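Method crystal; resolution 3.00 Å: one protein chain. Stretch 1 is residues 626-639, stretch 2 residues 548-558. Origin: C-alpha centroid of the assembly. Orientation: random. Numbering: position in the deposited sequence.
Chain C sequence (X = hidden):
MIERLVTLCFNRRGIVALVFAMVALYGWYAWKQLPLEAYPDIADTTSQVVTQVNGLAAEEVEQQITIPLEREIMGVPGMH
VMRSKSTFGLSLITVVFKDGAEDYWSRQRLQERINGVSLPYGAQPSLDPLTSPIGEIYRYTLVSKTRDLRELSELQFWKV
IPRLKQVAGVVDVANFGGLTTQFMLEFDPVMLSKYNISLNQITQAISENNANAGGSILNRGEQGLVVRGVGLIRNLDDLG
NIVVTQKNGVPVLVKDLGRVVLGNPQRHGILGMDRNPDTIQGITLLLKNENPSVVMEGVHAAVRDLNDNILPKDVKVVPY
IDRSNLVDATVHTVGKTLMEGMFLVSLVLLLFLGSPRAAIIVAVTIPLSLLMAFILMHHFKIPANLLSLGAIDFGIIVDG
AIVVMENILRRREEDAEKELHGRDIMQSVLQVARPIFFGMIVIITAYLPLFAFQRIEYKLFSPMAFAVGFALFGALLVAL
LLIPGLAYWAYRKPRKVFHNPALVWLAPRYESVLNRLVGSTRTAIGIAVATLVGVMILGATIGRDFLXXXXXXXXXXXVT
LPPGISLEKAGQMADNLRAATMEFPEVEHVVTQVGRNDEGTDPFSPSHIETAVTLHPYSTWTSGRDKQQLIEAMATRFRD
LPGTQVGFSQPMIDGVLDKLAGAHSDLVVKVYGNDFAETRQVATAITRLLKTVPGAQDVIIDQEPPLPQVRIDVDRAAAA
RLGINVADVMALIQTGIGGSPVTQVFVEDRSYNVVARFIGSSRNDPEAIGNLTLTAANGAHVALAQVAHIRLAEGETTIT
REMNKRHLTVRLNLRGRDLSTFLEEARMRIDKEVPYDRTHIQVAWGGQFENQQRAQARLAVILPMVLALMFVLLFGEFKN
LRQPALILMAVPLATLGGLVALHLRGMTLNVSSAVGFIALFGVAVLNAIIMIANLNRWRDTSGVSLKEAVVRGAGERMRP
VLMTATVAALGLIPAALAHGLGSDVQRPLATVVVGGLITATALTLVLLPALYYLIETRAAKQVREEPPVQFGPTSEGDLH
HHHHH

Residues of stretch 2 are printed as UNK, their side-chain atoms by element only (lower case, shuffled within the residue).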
ATOM      1  N   ASP C 626     -17.505  47.891  -3.987  1.00102.29           N
ATOM      2  CA  ASP C 626     -17.682  46.452  -4.119  1.00109.76           C
ATOM      3  C   ASP C 626     -16.303  45.812  -4.176  1.00111.61           C
ATOM      4  O   ASP C 626     -15.335  46.468  -4.564  1.00121.43           O
ATOM      5  CB  ASP C 626     -18.467  46.137  -5.393  1.00113.53           C
ATOM      6  CG  ASP C 626     -18.528  44.656  -5.690  1.00110.23           C
ATOM      7  OD1 ASP C 626     -18.604  43.859  -4.732  1.00106.52           O
ATOM      8  OD2 ASP C 626     -18.490  44.287  -6.882  1.00113.23           O
ATOM      9  N   LYS C 627     -16.205  44.545  -3.779  1.00 98.32           N
ATOM     10  CA  LYS C 627     -14.924  43.841  -3.807  1.00 81.23           C
ATOM     11  C   LYS C 627     -14.316  43.795  -5.208  1.00 74.70           C
ATOM     12  O   LYS C 627     -13.116  44.014  -5.372  1.00 60.36           O
ATOM     13  CB  LYS C 627     -15.048  42.423  -3.247  1.00 61.39           C
ATOM     14  CG  LYS C 627     -13.769  41.617  -3.406  1.00 48.16           C
ATOM     15  CD  LYS C 627     -13.723  40.438  -2.463  1.00 59.90           C
ATOM     16  CE  LYS C 627     -12.345  39.786  -2.451  1.00 58.87           C
ATOM     17  NZ  LYS C 627     -11.985  39.223  -3.776  1.00 50.74           N
ATOM     18  N   GLN C 628     -15.144  43.508  -6.209  1.00 72.38           N
ATOM     19  CA  GLN C 628     -14.689  43.485  -7.593  1.00 66.70           C
ATOM     20  C   GLN C 628     -14.245  44.881  -8.008  1.00 72.78           C
ATOM     21  O   GLN C 628     -13.266  45.043  -8.739  1.00 60.81           O
ATOM     22  CB  GLN C 628     -15.796  42.983  -8.521  1.00 65.68           C
ATOM     23  CG  GLN C 628     -16.248  41.560  -8.245  1.00 68.92           C
ATOM     24  CD  GLN C 628     -15.158  40.539  -8.498  1.00 68.65           C
ATOM     25  OE1 GLN C 628     -14.174  40.825  -9.175  1.00 70.03           O
ATOM     26  NE2 GLN C 628     -15.332  39.338  -7.956  1.00 67.98           N
ATOM     27  N   GLN C 629     -14.974  45.885  -7.523  1.00 88.47           N
ATOM     28  CA  GLN C 629     -14.640  47.279  -7.785  1.00 96.35           C
ATOM     29  C   GLN C 629     -13.371  47.678  -7.038  1.00 86.13           C
ATOM     30  O   GLN C 629     -12.623  48.548  -7.479  1.00 97.64           O
ATOM     31  CB  GLN C 629     -15.805  48.195  -7.406  1.00110.59           C
ATOM     32  CG  GLN C 629     -15.547  49.671  -7.675  1.00124.03           C
ATOM     33  CD  GLN C 629     -15.032  49.932  -9.081  1.00129.05           C
ATOM     34  OE1 GLN C 629     -15.528  49.363 -10.056  1.00133.58           O
ATOM     35  NE2 GLN C 629     -14.027  50.793  -9.190  1.00126.82           N
ATOM     36  N   LEU C 630     -13.130  47.031  -5.908  1.00 68.01           N
ATOM     37  CA  LEU C 630     -11.882  47.214  -5.189  1.00 59.95           C
ATOM     38  C   LEU C 630     -10.754  46.636  -6.017  1.00 67.21           C
ATOM     39  O   LEU C 630      -9.665  47.199  -6.079  1.00 71.75           O
ATOM     40  CB  LEU C 630     -11.939  46.517  -3.832  1.00 58.58           C
ATOM     41  CG  LEU C 630     -10.660  46.583  -3.000  1.00 51.96           C
ATOM     42  CD1 LEU C 630     -10.299  48.029  -2.677  1.00 39.05           C
ATOM     43  CD2 LEU C 630     -10.804  45.747  -1.730  1.00 44.64           C
ATOM     44  N   ILE C 631     -11.032  45.506  -6.660  1.00 66.48           N
ATOM     45  CA  ILE C 631     -10.053  44.828  -7.501  1.00 54.25           C
ATOM     46  C   ILE C 631      -9.701  45.681  -8.716  1.00 57.65           C
ATOM     47  O   ILE C 631      -8.538  45.788  -9.086  1.00 67.58           O
ATOM     48  CB  ILE C 631     -10.549  43.426  -7.934  1.00 43.91           C
ATOM     49  CG1 ILE C 631     -10.379  42.430  -6.784  1.00 40.19           C
ATOM     50  CG2 ILE C 631      -9.793  42.919  -9.153  1.00 44.61           C
ATOM     51  CD1 ILE C 631     -10.645  40.987  -7.176  1.00 41.26           C
ATOM     52  N   GLU C 632     -10.703  46.305  -9.325  1.00 52.20           N
ATOM     53  CA  GLU C 632     -10.445  47.163 -10.476  1.00 56.10           C
ATOM     54  C   GLU C 632      -9.823  48.504 -10.086  1.00 64.72           C
ATOM     55  O   GLU C 632      -9.090  49.109 -10.873  1.00 70.72           O
ATOM     56  CB  GLU C 632     -11.710  47.368 -11.302  1.00 42.14           C
ATOM     57  CG  GLU C 632     -11.680  46.657 -12.644  1.00 68.65           C
ATOM     58  CD  GLU C 632     -11.614  45.148 -12.511  1.00 74.39           C
ATOM     59  OE1 GLU C 632     -11.161  44.491 -13.468  1.00 74.28           O
ATOM     60  OE2 GLU C 632     -12.023  44.615 -11.458  1.00 83.26           O
ATOM     61  N   ALA C 633     -10.113  48.968  -8.876  1.00 62.34           N
ATOM     62  CA  ALA C 633      -9.450  50.156  -8.360  1.00 70.03           C
ATOM     63  C   ALA C 633      -7.980  49.825  -8.152  1.00 70.71           C
ATOM     64  O   ALA C 633      -7.099  50.637  -8.437  1.00 74.09           O
ATOM     65  CB  ALA C 633     -10.086  50.609  -7.063  1.00 77.58           C
ATOM     66  N   MET C 634      -7.730  48.612  -7.670  1.00 64.88           N
ATOM     67  CA  MET C 634      -6.376  48.113  -7.467  1.00 67.72           C
ATOM     68  C   MET C 634      -5.625  47.951  -8.783  1.00 70.37           C
ATOM     69  O   MET C 634      -4.453  48.294  -8.875  1.00 61.25           O
ATOM     70  CB  MET C 634      -6.405  46.769  -6.737  1.00 71.93           C
ATOM     71  CG  MET C 634      -6.487  46.865  -5.222  1.00 74.13           C
ATOM     72  SD  MET C 634      -6.401  45.238  -4.443  1.00 60.71           S
ATOM     73  CE  MET C 634      -6.372  45.692  -2.716  1.00 85.16           C
ATOM     74  N   ALA C 635      -6.305  47.416  -9.794  1.00 78.41           N
ATOM     75  CA  ALA C 635      -5.697  47.173 -11.099  1.00 78.08           C
ATOM     76  C   ALA C 635      -5.365  48.497 -11.767  1.00 78.49           C
ATOM     77  O   ALA C 635      -4.273  48.678 -12.313  1.00 90.46           O
ATOM     78  CB  ALA C 635      -6.627  46.347 -11.979  1.00 73.41           C
ATOM     79  N   THR C 636      -6.313  49.425 -11.716  1.00 63.83           N
ATOM     80  CA  THR C 636      -6.083  50.750 -12.258  1.00 65.39           C
ATOM     81  C   THR C 636      -4.915  51.420 -11.545  1.00 63.54           C
ATOM     82  O   THR C 636      -4.042  52.000 -12.191  1.00 70.29           O
ATOM     83  CB  THR C 636      -7.339  51.637 -12.159  1.00 63.97           C
ATOM     84  OG1 THR C 636      -8.091  51.270 -10.997  1.00 60.29           O
ATOM     85  CG2 THR C 636      -8.211  51.462 -13.393  1.00 57.99           C
ATOM     86  N   ARG C 637      -4.898  51.331 -10.218  1.00 55.10           N
ATOM     87  CA  ARG C 637      -3.815  51.922  -9.437  1.00 34.77           C
ATOM     88  C   ARG C 637      -2.484  51.331  -9.854  1.00 37.66           C
ATOM     89  O   ARG C 637      -1.510  52.050 -10.048  1.00 41.34           O
ATOM     90  CB  ARG C 637      -4.027  51.699  -7.941  1.00 34.60           C
ATOM     91  CG  ARG C 637      -2.848  52.118  -7.084  1.00 33.66           C
ATOM     92  CD  ARG C 637      -2.680  53.626  -7.025  1.00 34.63           C
ATOM     93  NE  ARG C 637      -1.375  54.003  -6.485  1.00 43.99           N
ATOM     94  CZ  ARG C 637      -0.283  54.169  -7.227  1.00 49.88           C
ATOM     95  NH1 ARG C 637      -0.336  53.998  -8.541  1.00 53.47           N
ATOM     96  NH2 ARG C 637       0.868  54.508  -6.660  1.00 44.60           N
ATOM     97  N   PHE C 638      -2.460  50.013 -10.005  1.00 51.93           N
ATOM     98  CA  PHE C 638      -1.239  49.290 -10.341  1.00 53.37           C
ATOM     99  C   PHE C 638      -0.775  49.614 -11.759  1.00 50.80           C
ATOM    100  O   PHE C 638       0.406  49.469 -12.080  1.00 53.42           O
ATOM    101  CB  PHE C 638      -1.424  47.778 -10.147  1.00 44.97           C
ATOM    102  CG  PHE C 638      -1.589  47.366  -8.708  1.00 40.66           C
ATOM    103  CD1 PHE C 638      -1.030  48.121  -7.690  1.00 38.38           C
ATOM    104  CD2 PHE C 638      -2.308  46.226  -8.369  1.00 46.17           C
ATOM    105  CE1 PHE C 638      -1.189  47.750  -6.364  1.00 40.14           C
ATOM    106  CE2 PHE C 638      -2.467  45.851  -7.044  1.00 29.75           C
ATOM    107  CZ  PHE C 638      -1.908  46.612  -6.045  1.00 33.83           C
ATOM    108  N   ARG C 639      -1.699  50.068 -12.601  1.00 47.50           N
ATOM    109  CA  ARG C 639      -1.324  50.572 -13.921  1.00 60.00           C
ATOM    110  C   ARG C 639      -0.801  52.008 -13.831  1.00 70.86           C
ATOM    111  O   ARG C 639      -1.037  52.822 -14.722  1.00 73.66           O
ATOM    112  CB  ARG C 639      -2.498  50.481 -14.905  1.00 59.21           C
ATOM    113  CG  ARG C 639      -2.704  49.095 -15.507  1.00 34.05           C
ATOM    114  CD  ARG C 639      -3.924  49.049 -16.418  1.00 35.68           C
ATOM    115  NE  ARG C 639      -5.173  49.172 -15.671  1.00 57.08           N
ATOM    116  CZ  ARG C 639      -5.944  48.145 -15.321  1.00 60.38           C
ATOM    117  NH1 ARG C 639      -5.606  46.905 -15.655  1.00 56.42           N
ATOM    118  NH2 ARG C 639      -7.062  48.357 -14.639  1.00 61.14           N
ATOM    119  N   UNK C 548     -18.641  30.314 -10.079  1.00 67.54           N
ATOM    120  CA  UNK C 548     -18.561  31.708  -9.630  1.00 69.94           C
ATOM    121  C   UNK C 548     -17.244  32.010  -8.920  1.00 75.33           C
ATOM    122  O   UNK C 548     -16.473  31.091  -8.633  1.00 78.59           O
ATOM    123  c   UNK C 548     -20.132  30.446  -8.309  1.00 66.48           C
ATOM    124  c   UNK C 548     -19.745  31.842  -8.661  1.00 67.47           C
ATOM    125  c   UNK C 548     -19.804  29.617  -9.504  1.00 70.69           C
ATOM    126  N   UNK C 549     -17.006  33.290  -8.639  1.00 71.77           N
ATOM    127  CA  UNK C 549     -15.730  33.772  -8.111  1.00 62.44           C
ATOM    128  C   UNK C 549     -15.197  32.999  -6.900  1.00 70.22           C
ATOM    129  O   UNK C 549     -13.982  32.841  -6.753  1.00 89.18           O
ATOM    130  c   UNK C 549     -12.447  36.873  -5.698  1.00 55.84           C
ATOM    131  c   UNK C 549     -13.445  36.089  -7.717  1.00 48.47           C
ATOM    132  c   UNK C 549     -12.352  36.608  -7.049  1.00 47.50           C
ATOM    133  c   UNK C 549     -14.701  36.105  -5.690  1.00 61.00           C
ATOM    134  c   UNK C 549     -14.635  35.826  -7.050  1.00 60.37           C
ATOM    135  o   UNK C 549     -11.376  37.390  -5.012  1.00 58.26           O
ATOM    136  c   UNK C 549     -15.831  35.262  -7.783  1.00 60.73           C
ATOM    137  c   UNK C 549     -13.617  36.625  -5.016  1.00 57.17           C
ATOM    138  N   UNK C 550     -16.104  32.515  -6.052  1.00 52.01           N
ATOM    139  CA  UNK C 550     -15.730  31.806  -4.826  1.00 52.57           C
ATOM    140  C   UNK C 550     -14.824  32.657  -3.940  1.00 53.45           C
ATOM    141  O   UNK C 550     -13.603  32.493  -3.943  1.00 53.61           O
ATOM    142  c   UNK C 550     -16.916  28.838  -5.706  1.00 44.99           C
ATOM    143  c   UNK C 550     -14.887  28.041  -4.461  1.00 41.52           C
ATOM    144  c   UNK C 550     -15.831  29.206  -4.696  1.00 43.68           C
ATOM    145  c   UNK C 550     -15.067  30.458  -5.137  1.00 45.03           C
ATOM    146  N   UNK C 551     -15.437  33.559  -3.178  1.00 47.05           N
ATOM    147  CA  UNK C 551     -14.703  34.545  -2.397  1.00 50.76           C
ATOM    148  C   UNK C 551     -13.993  33.951  -1.180  1.00 53.69           C
ATOM    149  O   UNK C 551     -14.623  33.379  -0.290  1.00 63.59           O
ATOM    150  o   UNK C 551     -13.688  36.957  -1.518  1.00 64.72           O
ATOM    151  c   UNK C 551     -15.646  35.663  -1.952  1.00 60.91           C
ATOM    152  c   UNK C 551     -14.924  36.971  -1.686  1.00 63.25           C
ATOM    153  o   UNK C 551     -15.597  38.021  -1.642  1.00 63.30           O
ATOM    154  N   UNK C 552     -12.672  34.089  -1.154  1.00 45.34           N
ATOM    155  CA  UNK C 552     -11.892  33.711   0.013  1.00 49.09           C
ATOM    156  C   UNK C 552     -11.690  34.959   0.878  1.00 56.05           C
ATOM    157  O   UNK C 552     -12.231  36.025   0.579  1.00 59.76           O
ATOM    158  c   UNK C 552      -9.325  31.496  -1.961  1.00 45.43           C
ATOM    159  c   UNK C 552     -10.672  32.048  -1.505  1.00 42.04           C
ATOM    160  o   UNK C 552      -8.271  31.966  -1.478  1.00 38.57           O
ATOM    161  o   UNK C 552      -9.326  30.586  -2.814  1.00 50.24           O
ATOM    162  c   UNK C 552     -10.551  33.112  -0.417  1.00 46.46           C
ATOM    163  N   UNK C 553     -10.915  34.836   1.947  1.00 57.79           N
ATOM    164  CA  UNK C 553     -10.706  35.959   2.840  1.00 71.28           C
ATOM    165  C   UNK C 553      -9.882  37.096   2.257  1.00 75.69           C
ATOM    166  O   UNK C 553      -9.953  38.229   2.735  1.00 73.03           O
ATOM    167  N   UNK C 554      -9.110  36.801   1.215  1.00 71.30           N
ATOM    168  CA  UNK C 554      -8.100  37.740   0.739  1.00 54.30           C
ATOM    169  C   UNK C 554      -7.956  37.784  -0.777  1.00 45.90           C
ATOM    170  O   UNK C 554      -8.824  37.313  -1.509  1.00 45.88           O
ATOM    171  c   UNK C 554      -6.749  37.406   1.378  1.00 45.31           C
ATOM    172  o   UNK C 554      -6.488  36.016   1.311  1.00 31.34           O
ATOM    173  N   UNK C 555      -6.848  38.363  -1.234  1.00 50.70           N
ATOM    174  CA  UNK C 555      -6.531  38.460  -2.659  1.00 55.90           C
ATOM    175  C   UNK C 555      -5.048  38.174  -2.913  1.00 47.12           C
ATOM    176  O   UNK C 555      -4.190  38.759  -2.265  1.00 38.71           O
ATOM    177  c   UNK C 555      -8.713  41.505  -3.711  1.00 34.12           C
ATOM    178  c   UNK C 555      -6.844  39.868  -3.210  1.00 59.05           C
ATOM    179  c   UNK C 555      -8.343  40.157  -3.150  1.00 58.65           C
ATOM    180  c   UNK C 555      -6.347  40.009  -4.640  1.00 64.14           C
ATOM    181  N   UNK C 556      -4.749  37.287  -3.860  1.00 46.78           N
ATOM    182  CA  UNK C 556      -3.359  36.961  -4.192  1.00 44.85           C
ATOM    183  C   UNK C 556      -2.892  37.611  -5.497  1.00 44.77           C
ATOM    184  O   UNK C 556      -3.661  37.745  -6.444  1.00 39.10           O
ATOM    185  c   UNK C 556       1.415  34.025  -2.860  1.00 26.48           C
ATOM    186  n   UNK C 556       0.280  34.408  -5.061  1.00 39.55           N
ATOM    187  c   UNK C 556      -0.042  34.446  -0.980  1.00 41.52           C
ATOM    188  c   UNK C 556      -1.749  35.022  -4.317  1.00 26.72           C
ATOM    189  c   UNK C 556      -3.168  35.450  -4.279  1.00 36.01           C
ATOM    190  c   UNK C 556       0.352  34.365  -3.693  1.00 32.49           C
ATOM    191  c   UNK C 556      -0.910  34.745  -3.190  1.00 31.83           C
ATOM    192  c   UNK C 556      -0.988  34.800  -5.427  1.00 38.67           C
ATOM    193  c   UNK C 556      -1.102  34.782  -1.805  1.00 38.02           C
ATOM    194  c   UNK C 556       1.200  34.073  -1.511  1.00 38.16           C
ATOM    195  N   UNK C 557      -1.623  37.999  -5.539  1.00 41.23           N
ATOM    196  CA  UNK C 557      -1.067  38.697  -6.692  1.00 38.55           C
ATOM    197  C   UNK C 557       0.154  37.989  -7.281  1.00 34.84           C
ATOM    198  O   UNK C 557       1.049  37.560  -6.558  1.00 25.23           O
ATOM    199  c   UNK C 557      -0.687  40.134  -6.308  1.00 36.48           C
ATOM    200  c   UNK C 557      -1.717  41.270  -6.346  1.00 30.14           C
ATOM    201  c   UNK C 557      -2.891  41.009  -5.434  1.00 29.83           C
ATOM    202  c   UNK C 557      -1.054  42.574  -5.959  1.00 30.10           C
ATOM    203  N   UNK C 558       0.182  37.872  -8.603  1.00 26.44           N
ATOM    204  CA  UNK C 558       1.384  37.432  -9.299  1.00 36.72           C
ATOM    205  C   UNK C 558       2.019  38.634  -9.982  1.00 38.67           C
ATOM    206  O   UNK C 558       1.771  38.898 -11.156  1.00 54.79           O
ATOM    207  c   UNK C 558       0.614  35.041  -9.709  1.00 57.59           C
ATOM    208  c   UNK C 558       1.051  36.353 -10.326  1.00 48.83           C
ATOM    209  n   UNK C 558       1.468  33.359  -8.194  1.00 48.00           N
ATOM    210  o   UNK C 558       2.928  34.489  -9.475  1.00 64.94           O
ATOM    211  c   UNK C 558       1.771  34.268  -9.114  1.00 57.62           C
TER

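Position 548 carries three side-chain carbons that close a ring onto its own backbone nitrogen, a feature unique to proline. Pro548 lies out of reach of the helix; its ring restrains phi, here -64°, as the chain approaches the contact.

At position 549 one carbon leads to a six-carbon ring bearing a single oxygen; the ring lies against Gln628 and its oxygen is beside Lys627. This is tyrosine. The CA-to-CB bond of Tyr549 points toward the helix, and Gln628 NE2 lies over one face of the ring, 3.7 Å from Tyr549 CG. A flat aromatic surface suits such packing. The model places Tyr549 OH only 2.3 Å from Lys627 NZ, too close to be read as a bond.

Position 550 has four carbons forked at the second, the pattern of leucine. Leu550 is buried but does not reach the helix, so its apolar chain packs elsewhere in the structure.

Position 551 has two carbons, the second carrying two oxygens, which come near Lys627: aspartate. Its CA-to-CB bond points sideways, yet Asp551 OD1 stands 3.6 Å from Lys627 NZ, a long salt bridge, while Asp551 OD2 is 3.2 Å from Lys627 CD. A short acid suits a place beside a buried lysine, although the crowded NZ makes the exact distance less certain.

Position 552 has three carbons with two oxygens on the third, and is glutamate. Glu552 makes no contact with the helix; both carboxylate oxygens are hydrogen-bonded elsewhere in the structure, which satisfies a buried acid.

Position 553 has no side-chain atoms and is glycine. Gly553 is exposed, and the helix leaves room for a CB, so this contact does not demand its bareness.

Position 554 shows one carbon and one oxygen, neither near the helix, hence serine. The CA-to-CB bond of Ser554 points away; its backbone O lies 4.3 Å from Lys627 NZ, so a small side chain leaves the contact free.

Position 555 has four carbons forked at the first, one arm two carbons long and meeting Ile631 and Met634: isoleucine. The CA-to-CB bond of Ile555 points toward the helix, and its CD1 lies 3.6 Å from Ile631 CG1 and 4.5 Å from Met634 SD, a good use of a branched apolar chain.

At position 556 one carbon leads to fused five- and six-membered rings of eight carbons and one nitrogen, which is tryptophan. Trp556 is out of reach of the helix; its large, mostly apolar rings suit a buried place.

Position 557 has four carbons forked at the second, the fork meeting Phe638, hence leucine. The CA-to-CB bond of Leu557 points toward the helix, and its apolar CD2 packs obliquely 3.7 Å from Phe638 CE2.

Position 558 has three carbons, the third bearing one oxygen and one nitrogen, hence glutamine. Gln558 is buried, its amide hydrogen-bonded elsewhere in the structure.

The contact joins a polar end, where Lys627 and Gln628 meet Tyr549 and Asp551, to an apolar one built from Ile631, Met634 and Phe638 against Ile555 and Leu557. Side chains bridge the 11.3 Å between axes without cross-stretch hydrogen bonds.

Stretch 2, residues 548-558: PYLDEGSIWLQ
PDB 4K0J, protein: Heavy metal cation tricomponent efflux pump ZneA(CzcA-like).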